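Local coordinates for protein NADP-dependent 2-hydroxyacid dehydrogenase (Rhizobium etli, PDB 4XCV) that binds NADPH and probably uses it to interconvert 2-oxoacids and D-2-hydroxyacids, at residues 243-248 and 270-275; 257-262 and 281-286. All coordinates share one frame; numbering follows the deposited sequence. Where two conformers were deposited one is given.

Interaction 1: 243-248 and 270-275; sequences DIVSAV and SPLWEL
Pro-271 lays its CB against the two methyls of Val-245, 3.9 Å from CG1 and 4.0 Å from CG2, the two side chains crossing at about a right angle. Leu-272, whose backbone N donates to Ser-270 OG at 3.0 Å in an ST turn that closes around Pro-271, reaches the helix with one branch. Its CD2 sits 3.8 Å from Val-245 CG2 and 4.0 Å from Ile-244 CG2, so a single methyl bridges two neighbouring helix residues. The fold here is the Rossmann-type coenzyme domain: helix 241-250 precedes strand 255-258, and the loop that holds residues 270-275 leads from there to 278-280, an edge strand of the parallel sheet within this chain. Trp-273 and Glu-274 turn to the second subunit, where Arg-128 forms a salt bridge with Glu-274. Leu-275 returns to the helix at Val-248, one turn on from Val-245. It was modelled in two conformers; in the one described here it meets Val-248 tip to tip, with Val-248 CG1 3.6 Å from Leu-275 CG, while Leu-275 CD2 rests 4.1 Å from Val-245 CA.

Interaction 2: 257-262 and 281-286; sequences SLDVFE and TPHDAA. With NDP (NADPH dihydro-nicotinamide-adenine-dinucleotide phosphate), chain B.
Asp-259 OD1 is gripped by the loop 281-286: Thr-281 OG1 donates to it at 2.7 Å from the anti side, and the backbone N of Asp-284 at 3.0 Å from the syn side, both slightly out of the carboxylate plane. The N of Ala-285 adds weak bonds to both carboxylate oxygens. The aspartate stands just past the C-terminal end of strand 255-258 in the parallel sheet of the Rossmann-type domain, where coenzyme sites of this fold lie. A chi1 of -171° sends the carboxylate away from the backbone N, out to the nicotinamide end of NADPH. OD2 accepts from the carboxamide N7N at 3.0 Å in a nearly straight bond (171°), and a water donating to OD2 also accepts from Ala-286 N. The loop bonds are thus placed to hold the carboxylate that receives the carboxamide N-H. At the start of the loop, Thr-281 N donates to Leu-258 O at 3.0 Å, tying the strand's end to the loop. Thr-281 O meets the edge of the Phe-261 ring, in its plane. His-283 ND1 is hydrogen-bonded to Glu-264, and Asp-284 OD2 bonds to His-121 of the second subunit. Over one face of the His-283 ring lies Val-260 CG1, a CH-pi contact 4.0 Å from the ring centroid and only 7° off its normal.

How the interactions relate
The segments alternate along the chain, 243-248, 257-262, 270-275, 281-286, so interactions 1 and 2 are interleaved around the last two strands of the seven-stranded sheet, 255-258 and 278-280. Their centres lie 15 Å apart. Interaction 1 packs helix 241-250 against the loop between these strands; interaction 2 joins the segments at and just beyond their C-terminal ends, beside the nicotinamide. They meet directly in apolar packing: Leu-258 CD1 is 4.0 Å from Leu-272 CD1 and 4.1 Å from Ile-244 CD1. Both also touch the second subunit, so this edge of the domain borders the dimer partner, with interaction 2 also facing NADPH.

Interaction 1: 243-248 and 270-275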
# COMPACT_ATOMS: atom_id res chain seq x y z
N ASP A 243 -9.29 10.51 -23.60
CA ASP A 243 -10.30 10.95 -22.67
C ASP A 243 -9.76 11.00 -21.25
O ASP A 243 -10.20 11.84 -20.46
CB ASP A 243 -11.54 10.05 -22.69
CG ASP A 243 -12.34 10.12 -23.98
OD1 ASP A 243 -12.03 10.95 -24.89
OD2 ASP A 243 -13.32 9.32 -24.07
N ILE A 244 -8.84 10.10 -20.90
CA ILE A 244 -8.16 10.20 -19.60
C ILE A 244 -7.41 11.53 -19.55
O ILE A 244 -7.50 12.26 -18.59
CB ILE A 244 -7.19 9.03 -19.35
CG1 ILE A 244 -7.92 7.68 -19.39
CG2 ILE A 244 -6.45 9.28 -18.05
CD1 ILE A 244 -6.97 6.53 -19.45
N VAL A 245 -6.64 11.85 -20.59
CA VAL A 245 -5.89 13.08 -20.63
C VAL A 245 -6.82 14.29 -20.45
O VAL A 245 -6.56 15.17 -19.65
CB VAL A 245 -5.09 13.20 -21.94
CG1 VAL A 245 -4.36 14.54 -22.05
CG2 VAL A 245 -4.08 12.07 -22.08
N SER A 246 -7.90 14.37 -21.23
CA SER A 246 -8.82 15.49 -21.12
C SER A 246 -9.45 15.58 -19.75
O SER A 246 -9.62 16.67 -19.22
CB SER A 246 -9.88 15.38 -22.22
OG SER A 246 -9.30 15.59 -23.51
N ALA A 247 -9.83 14.42 -19.20
CA ALA A 247 -10.50 14.40 -17.89
C ALA A 247 -9.57 14.89 -16.79
O ALA A 247 -10.01 15.62 -15.87
CB ALA A 247 -11.04 13.01 -17.59
N VAL A 248 -8.29 14.51 -16.84
CA VAL A 248 -7.35 15.02 -15.84
C VAL A 248 -7.11 16.50 -16.02
O VAL A 248 -7.11 17.26 -15.07
CB VAL A 248 -6.01 14.24 -15.85
CG1 VAL A 248 -5.00 14.89 -14.93
CG2 VAL A 248 -6.25 12.81 -15.42
N SER A 270 3.17 10.26 -25.57
CA SER A 270 1.90 10.30 -24.86
C SER A 270 1.89 11.42 -23.81
O SER A 270 2.84 11.55 -23.02
CB SER A 270 1.63 8.99 -24.17
OG SER A 270 0.45 9.11 -23.37
N PRO A 271 0.78 12.15 -23.70
CA PRO A 271 0.69 13.14 -22.63
C PRO A 271 0.62 12.51 -21.25
O PRO A 271 0.83 13.19 -20.22
CB PRO A 271 -0.64 13.88 -22.94
CG PRO A 271 -0.88 13.66 -24.39
CD PRO A 271 -0.33 12.26 -24.66
N LEU A 272 0.29 11.22 -21.19
CA LEU A 272 0.15 10.58 -19.87
C LEU A 272 1.41 10.62 -19.03
O LEU A 272 1.33 10.68 -17.79
CB LEU A 272 -0.31 9.13 -20.05
CG LEU A 272 -1.71 8.91 -20.63
CD1 LEU A 272 -1.91 7.45 -20.97
CD2 LEU A 272 -2.78 9.43 -19.68
N TRP A 273 2.58 10.47 -19.66
CA TRP A 273 3.80 10.41 -18.90
C TRP A 273 4.01 11.54 -17.92
O TRP A 273 4.48 11.33 -16.81
CB TRP A 273 5.01 10.35 -19.82
CG TRP A 273 5.13 9.18 -20.74
CD1 TRP A 273 4.86 9.16 -22.09
CD2 TRP A 273 5.67 7.90 -20.44
NE1 TRP A 273 5.15 7.95 -22.61
CE2 TRP A 273 5.65 7.14 -21.62
CE3 TRP A 273 6.14 7.31 -19.27
CZ2 TRP A 273 6.12 5.83 -21.67
CZ3 TRP A 273 6.59 6.01 -19.32
CH2 TRP A 273 6.56 5.29 -20.51
N GLU A 274 3.67 12.77 -18.32
CA GLU A 274 3.97 13.94 -17.52
C GLU A 274 2.73 14.58 -16.93
O GLU A 274 2.82 15.66 -16.36
CB GLU A 274 4.78 14.94 -18.36
CG GLU A 274 6.19 14.45 -18.68
CD GLU A 274 7.09 15.55 -19.22
OE1 GLU A 274 7.37 16.52 -18.49
OE2 GLU A 274 7.56 15.45 -20.36
N LEU A 275 1.58 13.94 -17.02
CA LEU A 275 0.34 14.47 -16.48
C LEU A 275 0.37 14.44 -14.95
O LEU A 275 0.76 13.44 -14.38
CB LEU A 275 -0.76 13.57 -17.00
CG LEU A 275 -2.20 14.01 -17.08
CD1 LEU A 275 -2.37 15.36 -17.75
CD2 LEU A 275 -2.83 12.92 -17.91

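Interaction 2: 257-262 and 281-286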
# COMPACT_ATOMS: atom_id res chain seq x y z
N SER A 257 -3.96 5.85 -12.19
CA SER A 257 -2.85 4.90 -12.19
C SER A 257 -3.12 3.89 -13.26
O SER A 257 -4.19 3.27 -13.29
CB SER A 257 -2.72 4.16 -10.86
OG SER A 257 -2.37 5.07 -9.83
N LEU A 258 -2.14 3.68 -14.14
CA LEU A 258 -2.31 2.82 -15.30
C LEU A 258 -1.17 1.87 -15.46
O LEU A 258 -0.02 2.29 -15.49
CB LEU A 258 -2.42 3.69 -16.56
CG LEU A 258 -3.53 4.74 -16.57
CD1 LEU A 258 -3.37 5.73 -17.72
CD2 LEU A 258 -4.93 4.16 -16.62
N ASP A 259 -1.48 0.58 -15.57
CA ASP A 259 -0.49 -0.43 -15.90
C ASP A 259 -0.61 -0.93 -17.32
O ASP A 259 0.28 -1.66 -17.81
CB ASP A 259 -0.66 -1.67 -15.00
CG ASP A 259 0.47 -2.65 -15.13
OD1 ASP A 259 1.65 -2.31 -14.88
OD2 ASP A 259 0.21 -3.84 -15.42
N VAL A 260 -1.70 -0.57 -17.99
CA VAL A 260 -2.02 -1.08 -19.33
C VAL A 260 -2.44 0.05 -20.22
O VAL A 260 -2.98 1.02 -19.74
CB VAL A 260 -3.11 -2.19 -19.25
CG1 VAL A 260 -2.58 -3.39 -18.50
CG2 VAL A 260 -4.38 -1.66 -18.59
N PHE A 261 -2.20 -0.12 -21.54
CA PHE A 261 -2.38 0.97 -22.50
C PHE A 261 -2.93 0.45 -23.79
O PHE A 261 -2.74 -0.70 -24.14
CB PHE A 261 -1.02 1.71 -22.70
CG PHE A 261 -0.46 2.19 -21.40
CD1 PHE A 261 0.33 1.37 -20.64
CD2 PHE A 261 -0.88 3.40 -20.85
CE1 PHE A 261 0.73 1.75 -19.37
CE2 PHE A 261 -0.47 3.77 -19.59
CZ PHE A 261 0.32 2.97 -18.86
N GLU A 262 -3.59 1.33 -24.55
CA GLU A 262 -4.19 0.94 -25.81
C GLU A 262 -3.16 0.38 -26.78
O GLU A 262 -3.46 -0.55 -27.52
CB GLU A 262 -4.88 2.16 -26.46
CG GLU A 262 -6.06 2.74 -25.67
CD GLU A 262 -6.75 3.82 -26.45
OE1 GLU A 262 -7.35 3.51 -27.51
OE2 GLU A 262 -6.64 5.00 -26.04
N THR A 281 2.85 2.43 -14.75
CA THR A 281 3.75 1.27 -14.70
C THR A 281 3.66 0.58 -16.04
O THR A 281 2.59 0.52 -16.70
CB THR A 281 3.49 0.31 -13.51
OG1 THR A 281 2.12 -0.08 -13.52
CG2 THR A 281 3.81 0.93 -12.22
N PRO A 282 4.79 0.03 -16.53
CA PRO A 282 4.87 -0.43 -17.93
C PRO A 282 4.41 -1.88 -18.05
O PRO A 282 5.15 -2.76 -18.46
CB PRO A 282 6.38 -0.28 -18.24
CG PRO A 282 7.01 -0.60 -16.88
CD PRO A 282 6.12 0.08 -15.89
N HIS A 283 3.14 -2.13 -17.75
CA HIS A 283 2.62 -3.47 -17.79
C HIS A 283 3.50 -4.44 -17.03
O HIS A 283 3.83 -5.50 -17.52
CB HIS A 283 2.33 -3.90 -19.24
CG HIS A 283 1.27 -4.97 -19.34
ND1 HIS A 283 0.49 -5.18 -20.45
CD2 HIS A 283 0.84 -5.88 -18.42
CE1 HIS A 283 -0.34 -6.19 -20.25
NE2 HIS A 283 -0.13 -6.65 -19.01
N ASP A 284 3.87 -4.05 -15.79
CA ASP A 284 4.66 -4.91 -14.91
C ASP A 284 3.97 -5.07 -13.55
O ASP A 284 4.61 -5.57 -12.61
CB ASP A 284 6.11 -4.46 -14.82
CG ASP A 284 6.33 -3.14 -14.09
OD1 ASP A 284 5.31 -2.58 -13.58
OD2 ASP A 284 7.51 -2.71 -13.94
N ALA A 285 2.68 -4.78 -13.47
CA ALA A 285 1.95 -4.98 -12.18
C ALA A 285 1.94 -6.45 -11.78
O ALA A 285 2.03 -6.78 -10.60
CB ALA A 285 0.54 -4.50 -12.29
N ALA A 286 1.76 -7.36 -12.73
CA ALA A 286 1.59 -8.76 -12.40
C ALA A 286 2.02 -9.57 -13.63
O ALA A 286 1.20 -10.04 -14.35
CB ALA A 286 0.15 -9.06 -12.01
PA NDP B . -11.95 -13.34 -14.31
O1A NDP B . -11.73 -14.22 -13.12
O2A NDP B . -12.42 -13.93 -15.62
O5B NDP B . -12.97 -12.19 -13.85
C5B NDP B . -13.48 -11.28 -14.83
C4B NDP B . -14.46 -10.38 -14.12
O4B NDP B . -14.88 -9.38 -15.05
C3B NDP B . -15.69 -11.12 -13.64
O3B NDP B . -16.13 -10.59 -12.38
C2B NDP B . -16.66 -10.80 -14.74
O2B NDP B . -18.06 -10.83 -14.36
C1B NDP B . -16.28 -9.36 -15.07
N9A NDP B . -16.76 -8.91 -16.38
C8A NDP B . -16.42 -9.46 -17.56
N7A NDP B . -17.14 -8.85 -18.55
C5A NDP B . -17.95 -7.95 -17.94
C6A NDP B . -18.95 -7.09 -18.40
N6A NDP B . -19.22 -6.97 -19.70
N1A NDP B . -19.59 -6.34 -17.50
C2A NDP B . -19.30 -6.42 -16.18
N3A NDP B . -18.36 -7.24 -15.66
C4A NDP B . -17.71 -7.98 -16.59
O3 NDP B . -10.61 -12.51 -14.64
PN NDP B . -9.38 -12.14 -13.68
O1N NDP B . -9.95 -11.47 -12.47
O2N NDP B . -8.53 -13.30 -13.44
O5D NDP B . -8.57 -11.15 -14.61
C5D NDP B . -9.20 -9.98 -15.14
C4D NDP B . -8.32 -9.48 -16.30
O4D NDP B . -7.11 -8.94 -15.79
C3D NDP B . -7.85 -10.54 -17.25
O3D NDP B . -8.85 -10.83 -18.25
C2D NDP B . -6.58 -9.96 -17.85
O2D NDP B . -6.89 -9.29 -19.09
C1D NDP B . -6.16 -8.91 -16.86
N1N NDP B . -4.84 -9.09 -16.26
C2N NDP B . -3.92 -8.07 -16.28
C3N NDP B . -2.66 -8.25 -15.81
C7N NDP B . -1.69 -7.19 -15.78
O7N NDP B . -0.49 -7.53 -15.69
N7N NDP B . -2.00 -5.90 -15.81
C4N NDP B . -2.27 -9.54 -15.20
C5N NDP B . -3.34 -10.52 -15.20
C6N NDP B . -4.53 -10.34 -15.72
P2B NDP B . -18.71 -12.20 -13.78
O1X NDP B . -20.18 -11.94 -13.74
O2X NDP B . -18.30 -13.29 -14.76
O3X NDP B . -18.08 -12.45 -12.47
O HOH W 1 1.59 -6.33 -15.42